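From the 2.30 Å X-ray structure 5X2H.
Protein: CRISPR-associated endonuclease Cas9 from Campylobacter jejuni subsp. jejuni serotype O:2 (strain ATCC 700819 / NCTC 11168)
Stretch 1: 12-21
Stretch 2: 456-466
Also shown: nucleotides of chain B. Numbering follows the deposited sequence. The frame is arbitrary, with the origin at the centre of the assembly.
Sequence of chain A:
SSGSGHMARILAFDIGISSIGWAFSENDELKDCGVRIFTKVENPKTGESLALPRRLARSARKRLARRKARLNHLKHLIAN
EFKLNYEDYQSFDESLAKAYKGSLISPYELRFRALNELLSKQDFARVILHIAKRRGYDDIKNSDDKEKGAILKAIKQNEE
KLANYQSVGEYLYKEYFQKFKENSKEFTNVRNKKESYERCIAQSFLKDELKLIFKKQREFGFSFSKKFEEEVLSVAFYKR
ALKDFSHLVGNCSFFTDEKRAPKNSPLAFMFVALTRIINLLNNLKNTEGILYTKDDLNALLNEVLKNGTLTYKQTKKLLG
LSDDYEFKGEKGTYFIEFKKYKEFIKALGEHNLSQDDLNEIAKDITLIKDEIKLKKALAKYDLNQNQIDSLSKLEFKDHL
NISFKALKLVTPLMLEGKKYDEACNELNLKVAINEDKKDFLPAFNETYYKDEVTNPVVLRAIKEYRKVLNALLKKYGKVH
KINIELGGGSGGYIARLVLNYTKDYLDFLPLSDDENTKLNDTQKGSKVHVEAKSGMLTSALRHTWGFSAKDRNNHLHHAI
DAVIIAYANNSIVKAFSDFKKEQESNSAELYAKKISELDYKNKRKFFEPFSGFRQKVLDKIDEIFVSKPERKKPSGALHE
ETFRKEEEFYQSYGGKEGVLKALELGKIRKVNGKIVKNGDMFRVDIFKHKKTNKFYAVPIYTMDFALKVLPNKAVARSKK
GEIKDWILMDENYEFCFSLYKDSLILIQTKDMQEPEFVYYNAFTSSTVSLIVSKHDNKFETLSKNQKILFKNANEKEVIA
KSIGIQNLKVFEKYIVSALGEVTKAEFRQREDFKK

Stretch 1 12-21: AFDIGISSIG
Stretch 2, residues 456-466: PVVLRAIKEYR

Residues 12-21 form a β-hairpin, extended strands 12-15 and 19-21 joined by a turn (phi/psi G16 -101/178, I17 -65/-27, S18 -143/15), packed against helix 456-466. The strands pair through D14 N to G21 O (2.7 Å) and G21 N to D14 O (3.0 Å); G16 N to S19 O (2.8 Å) closes the turn. The helix repeats i to i-4 bonds, as in Y465 N to A461 O (3.0 Å), with phi/psi near -64/-41. It runs nearly antiparallel to the first strand (156°, axes 10.2 Å apart) and at 33° to the second (9.0 Å). The register brings I17 CA 6.7 Å from A461 CA and I20 CA 6.8 Å from Y465 CA. No hydrogen bond crosses the interface; the contact is chiefly apolar and buries 358 Å².

Y465 (chi1 t, chi2 74°) covers the most surface. Its CB points sideways, but its C-H edge meets the pi face of F13 (m, 88°): planes at 78°, Y465 CE1 to F13 CD1 3.9 Å. Aliphatic ends make van der Waals contact: I15 (m, t) CD1 to Y465 CD1, 3.7 Å; I17 (t, p) CD1 to V457 (t) CG1, 3.6 Å. I20 (m, m) points toward the helix, CG1 4.1 Å from E464 CB. A461 CB lies 4.4 Å from I15 CG2, ending the first strand, and 4.3 Å from G16 O, in the turn.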

# COMPACT_ATOMS: atom_id res chain seq x y z
N ALA A 12 -0.65 -31.52 3.16
CA ALA A 12 -0.02 -30.88 2.01
C ALA A 12 -0.82 -29.65 1.61
O ALA A 12 -2.05 -29.66 1.68
CB ALA A 12 0.08 -31.85 0.83
N PHE A 13 -0.12 -28.60 1.19
CA PHE A 13 -0.73 -27.32 0.88
C PHE A 13 -0.22 -26.80 -0.45
O PHE A 13 0.99 -26.78 -0.69
CB PHE A 13 -0.46 -26.29 1.98
CG PHE A 13 -1.07 -26.64 3.31
CD1 PHE A 13 -0.39 -27.43 4.22
CD2 PHE A 13 -2.33 -26.17 3.65
CE1 PHE A 13 -0.95 -27.75 5.44
CE2 PHE A 13 -2.90 -26.49 4.87
CZ PHE A 13 -2.20 -27.28 5.77
N ASP A 14 -1.15 -26.36 -1.30
CA ASP A 14 -0.84 -25.67 -2.55
C ASP A 14 -1.25 -24.21 -2.34
O ASP A 14 -2.41 -23.84 -2.54
CB ASP A 14 -1.57 -26.30 -3.73
CG ASP A 14 -1.25 -25.62 -5.05
OD1 ASP A 14 -0.13 -25.81 -5.56
OD2 ASP A 14 -2.13 -24.91 -5.59
N ILE A 15 -0.29 -23.39 -1.93
CA ILE A 15 -0.55 -22.01 -1.53
C ILE A 15 -0.43 -21.12 -2.76
O ILE A 15 0.68 -20.84 -3.23
CB ILE A 15 0.40 -21.56 -0.42
CG1 ILE A 15 0.27 -22.48 0.80
CG2 ILE A 15 0.13 -20.11 -0.04
CD1 ILE A 15 1.25 -22.17 1.91
N GLY A 16 -1.57 -20.66 -3.28
CA GLY A 16 -1.60 -19.80 -4.44
C GLY A 16 -1.81 -18.34 -4.08
O GLY A 16 -1.98 -17.97 -2.92
N ILE A 17 -1.80 -17.50 -5.11
CA ILE A 17 -1.98 -16.07 -4.90
C ILE A 17 -3.37 -15.77 -4.36
O ILE A 17 -3.57 -14.78 -3.65
CB ILE A 17 -1.71 -15.30 -6.21
CG1 ILE A 17 -1.51 -13.81 -5.94
CG2 ILE A 17 -2.82 -15.53 -7.23
CD1 ILE A 17 -0.16 -13.47 -5.35
N SER A 18 -4.35 -16.64 -4.65
CA SER A 18 -5.72 -16.41 -4.19
C SER A 18 -6.42 -17.71 -3.80
O SER A 18 -7.65 -17.72 -3.67
CB SER A 18 -6.53 -15.69 -5.27
OG SER A 18 -6.44 -16.37 -6.51
N SER A 19 -5.68 -18.80 -3.61
CA SER A 19 -6.29 -20.08 -3.30
C SER A 19 -5.38 -20.86 -2.36
O SER A 19 -4.17 -20.65 -2.33
CB SER A 19 -6.55 -20.89 -4.57
OG SER A 19 -5.36 -21.08 -5.31
N ILE A 20 -5.99 -21.76 -1.59
CA ILE A 20 -5.29 -22.66 -0.69
C ILE A 20 -5.85 -24.05 -0.91
O ILE A 20 -6.97 -24.35 -0.48
CB ILE A 20 -5.44 -22.25 0.79
CG1 ILE A 20 -4.82 -20.88 1.04
CG2 ILE A 20 -4.79 -23.29 1.68
CD1 ILE A 20 -3.32 -20.85 0.88
N GLY A 21 -5.08 -24.91 -1.58
CA GLY A 21 -5.44 -26.31 -1.70
C GLY A 21 -4.77 -27.12 -0.61
O GLY A 21 -3.59 -26.93 -0.30
N PRO A 456 0.68 -6.62 1.73
CA PRO A 456 -0.59 -7.21 2.18
C PRO A 456 -0.99 -8.44 1.40
O PRO A 456 -1.74 -9.27 1.93
CB PRO A 456 -1.60 -6.07 1.97
CG PRO A 456 -0.76 -4.82 1.93
CD PRO A 456 0.52 -5.24 1.27
N VAL A 457 -0.51 -8.59 0.16
CA VAL A 457 -0.80 -9.80 -0.60
C VAL A 457 -0.17 -11.02 0.07
O VAL A 457 -0.80 -12.07 0.19
CB VAL A 457 -0.31 -9.64 -2.05
CG1 VAL A 457 -0.63 -10.89 -2.86
CG2 VAL A 457 -0.94 -8.41 -2.69
N VAL A 458 1.08 -10.89 0.53
CA VAL A 458 1.74 -12.01 1.19
C VAL A 458 1.10 -12.27 2.56
O VAL A 458 0.83 -13.42 2.92
CB VAL A 458 3.25 -11.76 1.30
CG1 VAL A 458 3.93 -12.93 1.97
CG2 VAL A 458 3.84 -11.50 -0.07
N LEU A 459 0.85 -11.21 3.33
CA LEU A 459 0.19 -11.37 4.62
C LEU A 459 -1.16 -12.05 4.47
O LEU A 459 -1.56 -12.83 5.34
CB LEU A 459 0.04 -10.01 5.30
CG LEU A 459 1.33 -9.25 5.60
CD1 LEU A 459 1.03 -7.85 6.11
CD2 LEU A 459 2.18 -10.01 6.62
N ARG A 460 -1.88 -11.76 3.38
CA ARG A 460 -3.17 -12.39 3.15
C ARG A 460 -3.03 -13.89 2.96
O ARG A 460 -3.77 -14.68 3.57
CB ARG A 460 -3.84 -11.76 1.92
CG ARG A 460 -5.16 -12.42 1.55
CD ARG A 460 -6.30 -11.85 2.37
NE ARG A 460 -7.03 -10.83 1.62
CZ ARG A 460 -7.94 -10.02 2.15
NH1 ARG A 460 -8.56 -9.13 1.38
NH2 ARG A 460 -8.22 -10.09 3.44
N ALA A 461 -2.08 -14.32 2.12
CA ALA A 461 -1.91 -15.74 1.84
C ALA A 461 -1.48 -16.50 3.09
O ALA A 461 -1.94 -17.62 3.33
CB ALA A 461 -0.89 -15.93 0.72
N ILE A 462 -0.59 -15.91 3.89
CA ILE A 462 -0.13 -16.57 5.10
C ILE A 462 -1.27 -16.69 6.10
O ILE A 462 -1.39 -17.70 6.80
CB ILE A 462 1.07 -15.81 5.69
CG1 ILE A 462 2.22 -15.78 4.68
CG2 ILE A 462 1.53 -16.45 7.00
CD1 ILE A 462 3.44 -15.02 5.16
N LYS A 463 -2.12 -15.67 6.18
CA LYS A 463 -3.26 -15.71 7.09
C LYS A 463 -4.19 -16.87 6.75
O LYS A 463 -4.57 -17.65 7.63
CB LYS A 463 -4.00 -14.38 7.05
CG LYS A 463 -5.40 -14.41 7.62
CD LYS A 463 -6.44 -14.24 6.53
CE LYS A 463 -7.75 -13.71 7.08
NZ LYS A 463 -8.15 -12.46 6.39
N GLU A 464 -4.55 -17.00 5.47
CA GLU A 464 -5.43 -18.09 5.06
C GLU A 464 -4.76 -19.44 5.21
O GLU A 464 -5.44 -20.45 5.45
CB GLU A 464 -5.89 -17.88 3.62
CG GLU A 464 -6.86 -16.71 3.44
CD GLU A 464 -8.20 -16.95 4.12
OE1 GLU A 464 -8.81 -15.97 4.60
OE2 GLU A 464 -8.64 -18.12 4.17
N TYR A 465 -3.43 -19.50 5.07
CA TYR A 465 -2.73 -20.75 5.35
C TYR A 465 -2.86 -21.13 6.81
O TYR A 465 -3.12 -22.29 7.14
CB TYR A 465 -1.25 -20.63 4.95
CG TYR A 465 -0.37 -21.68 5.58
CD1 TYR A 465 -0.38 -22.99 5.14
CD2 TYR A 465 0.50 -21.35 6.62
CE1 TYR A 465 0.43 -23.96 5.71
CE2 TYR A 465 1.31 -22.30 7.21
CZ TYR A 465 1.28 -23.61 6.75
OH TYR A 465 2.09 -24.56 7.33
N ARG A 466 -2.69 -20.16 7.71
CA ARG A 466 -2.80 -20.44 9.14
C ARG A 466 -4.21 -20.88 9.51
O ARG A 466 -4.40 -21.83 10.27
CB ARG A 466 -2.39 -19.22 9.96
CG ARG A 466 -2.80 -19.30 11.41
CD ARG A 466 -2.28 -18.12 12.22
NE ARG A 466 -2.67 -18.22 13.62
CZ ARG A 466 -3.78 -17.68 14.13
NH1 ARG A 466 -4.59 -16.98 13.35
NH2 ARG A 466 -4.06 -17.82 15.41
P G B 72 -5.31 -9.92 6.38
OP1 G B 72 -5.07 -11.22 5.71
OP2 G B 72 -6.68 -9.35 6.40
O5' G B 72 -4.83 -10.01 7.89
C5' G B 72 -3.49 -10.37 8.22
C4' G B 72 -3.18 -10.12 9.68
O4' G B 72 -3.38 -8.72 9.99
C3' G B 72 -4.06 -10.84 10.69
O3' G B 72 -3.70 -12.20 10.88
C2' G B 72 -3.89 -9.98 11.93
O2' G B 72 -2.63 -10.23 12.54
C1' G B 72 -3.86 -8.59 11.32
N9 G B 72 -5.21 -8.00 11.28
C8 G B 72 -5.97 -7.71 10.16
N7 G B 72 -7.14 -7.21 10.46
C5 G B 72 -7.16 -7.17 11.85
C6 G B 72 -8.17 -6.72 12.74
O6 G B 72 -9.28 -6.25 12.48
N1 G B 72 -7.77 -6.85 14.07
C2 G B 72 -6.56 -7.35 14.49
N2 G B 72 -6.36 -7.41 15.81
N3 G B 72 -5.61 -7.77 13.66
C4 G B 72 -5.98 -7.65 12.37
P U B 74 -6.89 -15.79 16.05
OP1 U B 74 -6.30 -16.91 16.84
OP2 U B 74 -7.08 -15.96 14.59
O5' U B 74 -8.29 -15.40 16.70
C5' U B 74 -8.41 -15.12 18.08
C4' U B 74 -9.72 -14.43 18.40
O4' U B 74 -9.83 -13.20 17.64
C3' U B 74 -10.99 -15.20 18.05
O3' U B 74 -11.34 -16.15 19.04
C2' U B 74 -12.02 -14.09 17.88
O2' U B 74 -12.55 -13.70 19.14
C1' U B 74 -11.18 -12.94 17.33
N1 U B 74 -11.32 -12.77 15.87
C2 U B 74 -12.41 -12.04 15.42
O2 U B 74 -13.23 -11.55 16.17
N3 U B 74 -12.49 -11.90 14.05
C4 U B 74 -11.62 -12.41 13.11
O4 U B 74 -11.83 -12.20 11.91
C5 U B 74 -10.52 -13.15 13.66
C6 U B 74 -10.41 -13.30 14.98
P G B 71 -7.26 -5.40 3.02
OP1 G B 71 -7.42 -6.46 1.99
OP2 G B 71 -8.45 -4.87 3.72
O5' G B 71 -6.24 -5.93 4.11
C5' G B 71 -4.96 -6.40 3.72
C4' G B 71 -4.03 -6.54 4.90
O4' G B 71 -3.87 -5.26 5.57
C3' G B 71 -4.48 -7.46 6.01
O3' G B 71 -4.33 -8.84 5.71
C2' G B 71 -3.61 -6.99 7.17
O2' G B 71 -2.27 -7.42 6.99
C1' G B 71 -3.67 -5.48 6.95
N9 G B 71 -4.80 -4.90 7.70
C8 G B 71 -6.01 -4.46 7.21
N7 G B 71 -6.80 -4.03 8.15
C5 G B 71 -6.08 -4.20 9.33
C6 G B 71 -6.42 -3.92 10.68
O6 G B 71 -7.46 -3.44 11.13
N1 G B 71 -5.39 -4.26 11.55
C2 G B 71 -4.18 -4.80 11.17
N2 G B 71 -3.32 -5.05 12.16
N3 G B 71 -3.86 -5.07 9.92
C4 G B 71 -4.85 -4.75 9.06